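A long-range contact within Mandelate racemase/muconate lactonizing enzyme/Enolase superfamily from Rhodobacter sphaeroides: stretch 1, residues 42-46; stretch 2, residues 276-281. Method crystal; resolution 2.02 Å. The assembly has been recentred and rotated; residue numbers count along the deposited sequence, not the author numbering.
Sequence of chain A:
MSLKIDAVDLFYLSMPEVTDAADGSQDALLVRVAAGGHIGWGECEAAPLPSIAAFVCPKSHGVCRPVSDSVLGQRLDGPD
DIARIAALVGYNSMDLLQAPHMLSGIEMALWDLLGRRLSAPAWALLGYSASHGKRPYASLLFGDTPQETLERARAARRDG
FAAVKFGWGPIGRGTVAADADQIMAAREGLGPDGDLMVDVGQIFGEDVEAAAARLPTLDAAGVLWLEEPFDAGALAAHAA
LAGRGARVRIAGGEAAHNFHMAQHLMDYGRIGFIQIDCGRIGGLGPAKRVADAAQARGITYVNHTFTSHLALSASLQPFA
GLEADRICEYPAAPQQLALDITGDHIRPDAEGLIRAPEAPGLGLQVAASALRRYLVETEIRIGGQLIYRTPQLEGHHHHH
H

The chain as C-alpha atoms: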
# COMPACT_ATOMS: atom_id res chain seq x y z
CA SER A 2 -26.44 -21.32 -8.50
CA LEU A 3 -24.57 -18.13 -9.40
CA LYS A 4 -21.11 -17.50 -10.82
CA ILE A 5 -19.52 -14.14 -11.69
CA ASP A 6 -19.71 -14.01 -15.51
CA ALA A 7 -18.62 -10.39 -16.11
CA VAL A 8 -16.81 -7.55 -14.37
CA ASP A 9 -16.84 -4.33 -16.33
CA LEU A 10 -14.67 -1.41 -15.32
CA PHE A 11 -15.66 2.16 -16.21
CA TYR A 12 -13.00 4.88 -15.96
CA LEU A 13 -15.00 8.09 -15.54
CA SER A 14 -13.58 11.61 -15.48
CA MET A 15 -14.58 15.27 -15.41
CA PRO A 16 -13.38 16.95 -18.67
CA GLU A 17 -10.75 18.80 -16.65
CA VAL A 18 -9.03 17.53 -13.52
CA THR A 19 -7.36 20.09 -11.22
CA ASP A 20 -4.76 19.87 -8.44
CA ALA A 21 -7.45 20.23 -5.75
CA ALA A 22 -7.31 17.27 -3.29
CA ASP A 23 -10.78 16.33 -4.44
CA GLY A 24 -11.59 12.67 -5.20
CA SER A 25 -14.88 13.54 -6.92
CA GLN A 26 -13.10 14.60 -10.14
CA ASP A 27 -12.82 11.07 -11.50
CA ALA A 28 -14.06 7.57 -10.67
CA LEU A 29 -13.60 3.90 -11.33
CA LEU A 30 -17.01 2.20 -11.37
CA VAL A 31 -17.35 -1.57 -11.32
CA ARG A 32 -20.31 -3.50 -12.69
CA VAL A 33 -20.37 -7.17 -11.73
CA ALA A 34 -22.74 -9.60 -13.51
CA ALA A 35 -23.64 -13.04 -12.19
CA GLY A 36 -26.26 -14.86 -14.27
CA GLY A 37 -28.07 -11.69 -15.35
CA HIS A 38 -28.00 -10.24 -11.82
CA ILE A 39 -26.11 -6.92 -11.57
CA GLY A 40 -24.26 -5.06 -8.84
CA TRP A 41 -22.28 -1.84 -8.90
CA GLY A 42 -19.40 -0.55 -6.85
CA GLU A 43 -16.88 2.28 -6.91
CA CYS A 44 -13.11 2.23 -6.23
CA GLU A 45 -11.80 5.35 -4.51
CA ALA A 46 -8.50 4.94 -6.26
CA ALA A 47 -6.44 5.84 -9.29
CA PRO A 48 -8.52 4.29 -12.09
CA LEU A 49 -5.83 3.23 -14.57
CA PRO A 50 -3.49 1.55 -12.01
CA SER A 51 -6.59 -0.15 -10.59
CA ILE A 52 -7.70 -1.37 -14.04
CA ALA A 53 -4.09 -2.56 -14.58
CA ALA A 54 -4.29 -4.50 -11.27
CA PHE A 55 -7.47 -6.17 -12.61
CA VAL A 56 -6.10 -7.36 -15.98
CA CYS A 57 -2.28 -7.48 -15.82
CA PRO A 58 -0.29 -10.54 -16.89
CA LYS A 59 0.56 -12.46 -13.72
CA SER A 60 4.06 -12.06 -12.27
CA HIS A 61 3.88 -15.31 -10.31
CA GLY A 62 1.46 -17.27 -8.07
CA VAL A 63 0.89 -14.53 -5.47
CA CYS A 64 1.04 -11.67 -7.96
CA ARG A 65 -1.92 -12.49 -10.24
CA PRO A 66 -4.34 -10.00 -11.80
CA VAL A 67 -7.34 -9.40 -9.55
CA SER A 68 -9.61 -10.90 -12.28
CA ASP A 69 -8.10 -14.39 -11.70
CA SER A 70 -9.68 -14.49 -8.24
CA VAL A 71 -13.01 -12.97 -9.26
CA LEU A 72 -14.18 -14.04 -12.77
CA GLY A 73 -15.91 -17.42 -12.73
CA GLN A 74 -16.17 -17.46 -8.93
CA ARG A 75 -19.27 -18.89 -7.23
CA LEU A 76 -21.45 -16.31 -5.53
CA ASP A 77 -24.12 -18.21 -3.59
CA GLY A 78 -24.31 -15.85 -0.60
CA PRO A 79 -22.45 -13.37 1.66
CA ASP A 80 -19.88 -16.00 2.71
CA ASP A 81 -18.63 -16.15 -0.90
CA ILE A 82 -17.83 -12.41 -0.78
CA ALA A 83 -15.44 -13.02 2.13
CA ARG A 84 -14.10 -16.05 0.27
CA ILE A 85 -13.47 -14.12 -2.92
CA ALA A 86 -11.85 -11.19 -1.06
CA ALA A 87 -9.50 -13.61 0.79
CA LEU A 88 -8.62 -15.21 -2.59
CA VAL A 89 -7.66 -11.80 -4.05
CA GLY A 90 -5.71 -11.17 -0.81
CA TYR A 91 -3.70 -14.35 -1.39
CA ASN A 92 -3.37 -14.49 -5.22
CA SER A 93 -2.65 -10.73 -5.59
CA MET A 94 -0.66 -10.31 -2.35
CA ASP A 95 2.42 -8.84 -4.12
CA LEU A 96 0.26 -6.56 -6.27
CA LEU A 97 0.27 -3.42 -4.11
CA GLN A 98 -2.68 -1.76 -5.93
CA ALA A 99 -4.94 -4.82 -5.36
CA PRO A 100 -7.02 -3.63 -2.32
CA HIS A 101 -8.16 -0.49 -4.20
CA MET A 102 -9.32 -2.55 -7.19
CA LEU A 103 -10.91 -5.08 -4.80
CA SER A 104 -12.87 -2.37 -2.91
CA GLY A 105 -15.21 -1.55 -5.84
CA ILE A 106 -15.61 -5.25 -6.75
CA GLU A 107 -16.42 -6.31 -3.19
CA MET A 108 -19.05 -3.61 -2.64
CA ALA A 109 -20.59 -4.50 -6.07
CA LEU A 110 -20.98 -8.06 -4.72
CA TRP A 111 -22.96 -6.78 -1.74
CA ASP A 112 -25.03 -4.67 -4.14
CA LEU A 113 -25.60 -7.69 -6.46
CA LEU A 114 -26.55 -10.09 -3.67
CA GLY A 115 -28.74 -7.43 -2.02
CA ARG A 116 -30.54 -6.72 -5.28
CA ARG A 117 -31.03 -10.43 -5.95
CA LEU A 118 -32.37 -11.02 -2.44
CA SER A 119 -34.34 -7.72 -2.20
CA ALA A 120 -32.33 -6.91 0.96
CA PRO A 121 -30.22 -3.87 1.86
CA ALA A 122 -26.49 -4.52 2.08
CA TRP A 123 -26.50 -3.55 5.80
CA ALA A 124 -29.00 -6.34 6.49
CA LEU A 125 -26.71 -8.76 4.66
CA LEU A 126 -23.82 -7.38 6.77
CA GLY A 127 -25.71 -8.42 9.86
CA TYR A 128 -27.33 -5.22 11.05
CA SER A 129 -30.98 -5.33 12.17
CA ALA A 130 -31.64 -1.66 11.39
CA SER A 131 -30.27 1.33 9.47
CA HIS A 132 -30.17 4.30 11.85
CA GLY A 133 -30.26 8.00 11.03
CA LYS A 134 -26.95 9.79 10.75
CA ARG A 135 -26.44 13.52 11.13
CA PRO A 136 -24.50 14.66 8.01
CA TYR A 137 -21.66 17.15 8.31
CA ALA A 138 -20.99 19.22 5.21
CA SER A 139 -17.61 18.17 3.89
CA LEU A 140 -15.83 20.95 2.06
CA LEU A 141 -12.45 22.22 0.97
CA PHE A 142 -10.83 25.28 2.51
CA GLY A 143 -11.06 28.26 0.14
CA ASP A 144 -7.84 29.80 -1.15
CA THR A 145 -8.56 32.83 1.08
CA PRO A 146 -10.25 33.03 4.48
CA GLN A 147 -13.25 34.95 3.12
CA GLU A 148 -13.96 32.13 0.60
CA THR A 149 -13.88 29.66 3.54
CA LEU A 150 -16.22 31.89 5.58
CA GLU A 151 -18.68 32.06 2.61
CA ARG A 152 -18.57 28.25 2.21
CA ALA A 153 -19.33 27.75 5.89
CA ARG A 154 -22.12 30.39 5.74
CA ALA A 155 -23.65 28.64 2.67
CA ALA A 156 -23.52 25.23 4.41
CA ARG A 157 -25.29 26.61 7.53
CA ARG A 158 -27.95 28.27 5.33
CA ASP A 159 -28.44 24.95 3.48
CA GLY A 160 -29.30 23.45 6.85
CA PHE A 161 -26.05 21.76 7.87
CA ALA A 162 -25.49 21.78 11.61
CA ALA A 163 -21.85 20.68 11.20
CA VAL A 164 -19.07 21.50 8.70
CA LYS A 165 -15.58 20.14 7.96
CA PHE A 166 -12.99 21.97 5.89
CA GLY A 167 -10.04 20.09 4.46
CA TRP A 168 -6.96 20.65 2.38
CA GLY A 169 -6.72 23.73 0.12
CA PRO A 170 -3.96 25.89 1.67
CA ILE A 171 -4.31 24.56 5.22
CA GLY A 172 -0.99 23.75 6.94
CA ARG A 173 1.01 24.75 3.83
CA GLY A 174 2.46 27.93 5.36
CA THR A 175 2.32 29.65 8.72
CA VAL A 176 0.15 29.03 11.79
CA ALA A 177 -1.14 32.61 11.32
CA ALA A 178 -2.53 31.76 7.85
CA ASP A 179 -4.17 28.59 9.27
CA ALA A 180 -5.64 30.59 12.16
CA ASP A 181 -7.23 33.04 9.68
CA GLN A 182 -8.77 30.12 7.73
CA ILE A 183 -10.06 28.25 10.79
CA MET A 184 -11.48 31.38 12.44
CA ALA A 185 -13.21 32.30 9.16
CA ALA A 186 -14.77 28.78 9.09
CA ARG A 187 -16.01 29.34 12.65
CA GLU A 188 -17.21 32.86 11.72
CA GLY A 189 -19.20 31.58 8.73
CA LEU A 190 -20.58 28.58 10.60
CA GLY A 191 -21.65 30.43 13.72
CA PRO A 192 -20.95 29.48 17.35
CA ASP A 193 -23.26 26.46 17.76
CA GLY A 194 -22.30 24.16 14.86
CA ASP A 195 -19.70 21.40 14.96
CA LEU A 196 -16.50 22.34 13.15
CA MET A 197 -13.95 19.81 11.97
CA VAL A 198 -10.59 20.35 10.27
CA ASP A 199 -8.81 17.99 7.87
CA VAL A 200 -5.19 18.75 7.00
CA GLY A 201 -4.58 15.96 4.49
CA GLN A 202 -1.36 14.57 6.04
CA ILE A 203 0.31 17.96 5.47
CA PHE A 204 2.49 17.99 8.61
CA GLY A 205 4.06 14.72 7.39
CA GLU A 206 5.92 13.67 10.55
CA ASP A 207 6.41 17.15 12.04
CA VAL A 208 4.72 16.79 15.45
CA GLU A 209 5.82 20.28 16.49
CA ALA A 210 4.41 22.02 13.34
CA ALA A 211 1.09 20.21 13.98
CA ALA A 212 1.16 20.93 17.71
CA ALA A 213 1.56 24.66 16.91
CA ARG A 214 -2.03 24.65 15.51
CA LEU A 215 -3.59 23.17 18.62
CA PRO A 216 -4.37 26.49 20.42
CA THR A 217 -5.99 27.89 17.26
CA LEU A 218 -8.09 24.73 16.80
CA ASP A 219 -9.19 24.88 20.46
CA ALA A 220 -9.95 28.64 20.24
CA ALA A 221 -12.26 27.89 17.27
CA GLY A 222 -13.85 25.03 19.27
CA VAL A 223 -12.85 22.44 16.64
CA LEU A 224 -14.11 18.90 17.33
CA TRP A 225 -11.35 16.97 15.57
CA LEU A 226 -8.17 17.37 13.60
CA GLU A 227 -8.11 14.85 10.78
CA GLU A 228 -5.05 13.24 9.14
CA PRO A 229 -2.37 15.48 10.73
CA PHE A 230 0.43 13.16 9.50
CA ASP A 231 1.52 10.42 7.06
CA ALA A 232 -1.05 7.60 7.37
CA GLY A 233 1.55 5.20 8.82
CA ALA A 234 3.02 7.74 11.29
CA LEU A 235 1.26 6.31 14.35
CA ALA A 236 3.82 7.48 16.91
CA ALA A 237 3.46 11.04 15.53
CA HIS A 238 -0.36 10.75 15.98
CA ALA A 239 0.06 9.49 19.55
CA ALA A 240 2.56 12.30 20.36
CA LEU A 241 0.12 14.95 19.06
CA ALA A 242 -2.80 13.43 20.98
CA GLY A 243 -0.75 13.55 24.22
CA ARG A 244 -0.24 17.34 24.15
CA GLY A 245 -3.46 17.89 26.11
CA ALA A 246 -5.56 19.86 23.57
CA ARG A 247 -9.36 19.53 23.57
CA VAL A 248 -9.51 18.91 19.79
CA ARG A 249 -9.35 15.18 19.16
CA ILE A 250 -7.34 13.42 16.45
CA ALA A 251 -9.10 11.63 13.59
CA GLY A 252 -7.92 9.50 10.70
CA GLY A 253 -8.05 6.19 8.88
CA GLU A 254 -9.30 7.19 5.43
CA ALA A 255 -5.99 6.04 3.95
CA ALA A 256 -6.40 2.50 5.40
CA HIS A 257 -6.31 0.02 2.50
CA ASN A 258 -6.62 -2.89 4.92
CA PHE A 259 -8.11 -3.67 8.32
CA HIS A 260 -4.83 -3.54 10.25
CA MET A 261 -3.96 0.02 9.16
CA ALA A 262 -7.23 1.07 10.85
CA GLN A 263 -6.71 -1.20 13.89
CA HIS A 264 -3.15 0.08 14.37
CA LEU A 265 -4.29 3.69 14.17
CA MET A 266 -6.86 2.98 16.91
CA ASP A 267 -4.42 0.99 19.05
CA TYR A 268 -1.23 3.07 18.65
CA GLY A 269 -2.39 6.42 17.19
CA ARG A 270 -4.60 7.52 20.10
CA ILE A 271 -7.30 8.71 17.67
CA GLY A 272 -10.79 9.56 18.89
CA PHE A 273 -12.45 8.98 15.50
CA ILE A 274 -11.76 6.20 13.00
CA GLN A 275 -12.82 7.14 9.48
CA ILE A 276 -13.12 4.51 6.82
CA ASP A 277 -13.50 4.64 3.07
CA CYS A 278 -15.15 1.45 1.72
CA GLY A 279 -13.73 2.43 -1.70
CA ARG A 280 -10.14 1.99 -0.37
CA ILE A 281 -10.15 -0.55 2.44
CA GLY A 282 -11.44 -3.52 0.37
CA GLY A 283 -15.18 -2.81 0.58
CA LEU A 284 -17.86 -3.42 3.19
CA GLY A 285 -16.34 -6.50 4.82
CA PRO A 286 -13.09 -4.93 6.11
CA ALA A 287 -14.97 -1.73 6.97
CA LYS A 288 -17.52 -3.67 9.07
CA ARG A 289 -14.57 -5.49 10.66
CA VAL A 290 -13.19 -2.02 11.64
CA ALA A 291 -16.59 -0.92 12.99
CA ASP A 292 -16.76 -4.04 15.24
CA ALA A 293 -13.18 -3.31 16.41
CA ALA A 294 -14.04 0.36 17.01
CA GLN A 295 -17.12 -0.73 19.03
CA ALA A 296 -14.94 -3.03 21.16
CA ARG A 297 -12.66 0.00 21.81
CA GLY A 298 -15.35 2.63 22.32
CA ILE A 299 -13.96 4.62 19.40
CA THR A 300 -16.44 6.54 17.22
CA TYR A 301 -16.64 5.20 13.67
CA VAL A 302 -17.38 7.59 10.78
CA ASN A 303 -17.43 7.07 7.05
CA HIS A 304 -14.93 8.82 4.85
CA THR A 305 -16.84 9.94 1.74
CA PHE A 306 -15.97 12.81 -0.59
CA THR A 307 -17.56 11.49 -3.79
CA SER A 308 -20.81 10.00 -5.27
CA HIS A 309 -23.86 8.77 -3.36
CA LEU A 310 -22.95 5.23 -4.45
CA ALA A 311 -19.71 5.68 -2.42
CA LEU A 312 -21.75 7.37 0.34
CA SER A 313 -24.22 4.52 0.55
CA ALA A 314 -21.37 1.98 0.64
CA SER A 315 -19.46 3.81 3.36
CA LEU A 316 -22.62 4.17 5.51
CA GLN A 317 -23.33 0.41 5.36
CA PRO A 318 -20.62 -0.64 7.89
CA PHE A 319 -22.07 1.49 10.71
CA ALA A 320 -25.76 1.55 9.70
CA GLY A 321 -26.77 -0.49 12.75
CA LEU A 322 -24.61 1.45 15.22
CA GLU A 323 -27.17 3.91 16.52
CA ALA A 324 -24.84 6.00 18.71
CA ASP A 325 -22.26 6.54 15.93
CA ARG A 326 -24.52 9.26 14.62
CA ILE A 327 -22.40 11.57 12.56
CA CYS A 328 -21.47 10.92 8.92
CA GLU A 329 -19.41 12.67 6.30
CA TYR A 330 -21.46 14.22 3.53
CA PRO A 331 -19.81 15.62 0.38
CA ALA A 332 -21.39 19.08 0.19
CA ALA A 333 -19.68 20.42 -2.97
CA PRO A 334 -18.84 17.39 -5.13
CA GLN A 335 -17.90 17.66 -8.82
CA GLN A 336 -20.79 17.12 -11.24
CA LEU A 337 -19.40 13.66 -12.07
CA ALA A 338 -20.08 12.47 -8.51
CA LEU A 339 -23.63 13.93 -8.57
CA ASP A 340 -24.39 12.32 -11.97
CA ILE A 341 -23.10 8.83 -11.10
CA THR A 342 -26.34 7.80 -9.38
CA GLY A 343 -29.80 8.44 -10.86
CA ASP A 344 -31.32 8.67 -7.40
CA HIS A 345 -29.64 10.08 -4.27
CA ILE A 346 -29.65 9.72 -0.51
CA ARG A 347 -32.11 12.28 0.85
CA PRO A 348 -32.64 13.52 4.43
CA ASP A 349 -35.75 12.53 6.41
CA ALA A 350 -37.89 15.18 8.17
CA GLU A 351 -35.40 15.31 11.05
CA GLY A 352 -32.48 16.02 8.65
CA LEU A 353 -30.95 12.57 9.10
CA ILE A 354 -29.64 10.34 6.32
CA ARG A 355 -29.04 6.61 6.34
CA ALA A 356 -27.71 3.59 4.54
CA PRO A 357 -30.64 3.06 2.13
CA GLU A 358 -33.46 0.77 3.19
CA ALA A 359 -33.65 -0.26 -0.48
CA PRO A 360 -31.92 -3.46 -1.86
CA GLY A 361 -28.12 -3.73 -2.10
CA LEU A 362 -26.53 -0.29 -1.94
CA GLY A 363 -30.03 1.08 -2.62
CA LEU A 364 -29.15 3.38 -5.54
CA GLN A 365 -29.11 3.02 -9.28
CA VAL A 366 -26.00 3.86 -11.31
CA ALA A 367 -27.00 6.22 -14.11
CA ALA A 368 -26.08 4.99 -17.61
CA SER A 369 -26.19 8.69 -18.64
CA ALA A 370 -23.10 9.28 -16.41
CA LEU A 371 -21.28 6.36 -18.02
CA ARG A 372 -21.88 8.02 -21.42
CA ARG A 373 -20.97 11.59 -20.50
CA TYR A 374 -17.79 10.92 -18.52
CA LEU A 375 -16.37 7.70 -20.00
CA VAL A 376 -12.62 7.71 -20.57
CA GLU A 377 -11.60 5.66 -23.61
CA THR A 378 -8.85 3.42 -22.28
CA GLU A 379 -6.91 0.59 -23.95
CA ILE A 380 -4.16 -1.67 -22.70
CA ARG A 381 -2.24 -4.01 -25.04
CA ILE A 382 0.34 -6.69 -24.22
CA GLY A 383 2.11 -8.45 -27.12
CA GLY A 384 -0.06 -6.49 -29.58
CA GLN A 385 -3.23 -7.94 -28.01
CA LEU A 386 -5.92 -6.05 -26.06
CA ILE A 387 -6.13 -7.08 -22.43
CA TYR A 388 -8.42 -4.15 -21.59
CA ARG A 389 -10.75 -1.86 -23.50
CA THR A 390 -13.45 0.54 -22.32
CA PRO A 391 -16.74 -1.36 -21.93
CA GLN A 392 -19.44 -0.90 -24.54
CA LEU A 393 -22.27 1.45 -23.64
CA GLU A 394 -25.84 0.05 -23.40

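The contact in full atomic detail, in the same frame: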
# COMPACT_ATOMS: atom_id res chain seq x y z
N GLY A 42 -20.25 -1.09 -7.91
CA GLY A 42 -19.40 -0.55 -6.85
C GLY A 42 -18.49 0.54 -7.42
O GLY A 42 -18.46 0.77 -8.63
N GLU A 43 -17.76 1.20 -6.53
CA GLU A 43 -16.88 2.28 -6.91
C GLU A 43 -15.55 2.15 -6.13
O GLU A 43 -15.55 1.96 -4.91
CB GLU A 43 -17.55 3.63 -6.61
CG GLU A 43 -16.74 4.88 -7.01
CD GLU A 43 -17.53 6.17 -6.78
OE1 GLU A 43 -18.79 6.11 -6.82
OE2 GLU A 43 -16.90 7.23 -6.54
N CYS A 44 -14.43 2.22 -6.86
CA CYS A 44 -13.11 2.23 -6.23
C CYS A 44 -12.71 3.68 -5.99
O CYS A 44 -12.77 4.50 -6.91
CB CYS A 44 -12.06 1.60 -7.16
SG CYS A 44 -12.44 -0.07 -7.70
N GLU A 45 -12.31 4.01 -4.77
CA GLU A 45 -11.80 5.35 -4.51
C GLU A 45 -10.28 5.29 -4.67
O GLU A 45 -9.53 5.15 -3.70
CB GLU A 45 -12.23 5.88 -3.12
CG GLU A 45 -11.71 7.29 -2.80
CD GLU A 45 -11.96 8.35 -3.91
OE1 GLU A 45 -12.91 8.20 -4.72
OE2 GLU A 45 -11.19 9.34 -3.97
N ALA A 46 -9.84 5.38 -5.91
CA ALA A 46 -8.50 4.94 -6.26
C ALA A 46 -8.18 5.53 -7.60
O ALA A 46 -9.08 5.96 -8.33
CB ALA A 46 -8.47 3.42 -6.36
N ILE A 276 -13.41 5.58 7.76
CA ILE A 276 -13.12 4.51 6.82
C ILE A 276 -13.80 4.73 5.48
O ILE A 276 -14.99 5.03 5.41
CB ILE A 276 -13.53 3.12 7.38
CG1 ILE A 276 -12.79 2.83 8.71
CG2 ILE A 276 -13.37 2.02 6.31
CD1 ILE A 276 -11.27 2.68 8.59
N ASP A 277 -13.01 4.58 4.42
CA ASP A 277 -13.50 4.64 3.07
C ASP A 277 -13.66 3.22 2.54
O ASP A 277 -12.67 2.53 2.33
CB ASP A 277 -12.52 5.43 2.20
CG ASP A 277 -13.15 5.89 0.91
OD1 ASP A 277 -13.73 5.05 0.20
OD2 ASP A 277 -13.09 7.08 0.57
N CYS A 278 -14.90 2.78 2.33
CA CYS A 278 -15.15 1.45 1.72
C CYS A 278 -14.54 1.31 0.33
O CYS A 278 -14.22 0.20 -0.08
CB CYS A 278 -16.65 1.13 1.66
SG CYS A 278 -17.23 0.78 3.29
N GLY A 279 -14.37 2.42 -0.38
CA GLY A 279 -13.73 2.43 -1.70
C GLY A 279 -12.21 2.26 -1.69
O GLY A 279 -11.59 2.22 -2.76
N ARG A 280 -11.60 2.15 -0.51
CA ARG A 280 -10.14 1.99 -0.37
C ARG A 280 -9.73 0.78 0.44
O ARG A 280 -8.72 0.12 0.14
CB ARG A 280 -9.53 3.23 0.32
CG ARG A 280 -9.62 4.49 -0.48
CD ARG A 280 -8.95 5.60 0.29
NE ARG A 280 -8.95 6.84 -0.47
CZ ARG A 280 -8.82 8.05 0.07
NH1 ARG A 280 -8.68 8.21 1.37
NH2 ARG A 280 -8.85 9.11 -0.72
N ILE A 281 -10.51 0.48 1.47
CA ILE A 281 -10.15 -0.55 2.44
C ILE A 281 -10.44 -2.00 2.00
O ILE A 281 -10.09 -2.94 2.72
CB ILE A 281 -10.79 -0.27 3.83
CG1 ILE A 281 -9.95 -0.90 4.95
CG2 ILE A 281 -12.29 -0.72 3.87
CD1 ILE A 281 -10.35 -0.46 6.34
O HOH W 1 -8.53 9.31 -3.76
O HOH W 2 -7.42 6.48 -2.94

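Residues 42-46 meet residues 276-281 over a small interface, 210 Å² counting both sides, and Glu 45 dominates it. Gly 42 opens the stretch in a strand and makes no contact. At Glu 43 the backbone does the touching: its O lies 3.7 Å from Gly 279 CA, whereas its extended side chain (chi1 and chi2 both t) comes no nearer than 6.3 Å, from Glu 43 CB to Gly 279 CA. Cys 44 points its CB away, and its C lies 3.7 Å from Gly 279 O.

Glu 45 supplies the one direct hydrogen bond between the stretches, from its N to Gly 279 O (2.8 Å, N-H...O angle 152°). The CA atoms of Glu 45 and Gly 279 are 4.5 Å apart, an approach that depends on glycine: an ideal CB there would fall 2.9 Å from Glu 45 CB, a clash. Gly 279 is also held from its own side, its N making a weak capping bond to Asp 277 OD1 (2.8 Å, 129°).

The Glu 45 side chain (t, p) packs its CG 3.6 Å from Arg 280 NE. The charges are near but unpaired, with Glu 45 OE2 4.0 Å from Arg 280 NH2; water 1 contacts both, 2.7 Å from OE2 and accepting from NH2 (3.1 Å). Water 2 lies 2.6 Å from Glu 45 O and accepts weakly from Arg 280 NE (2.9 Å). Ala 46 then leaves the contact.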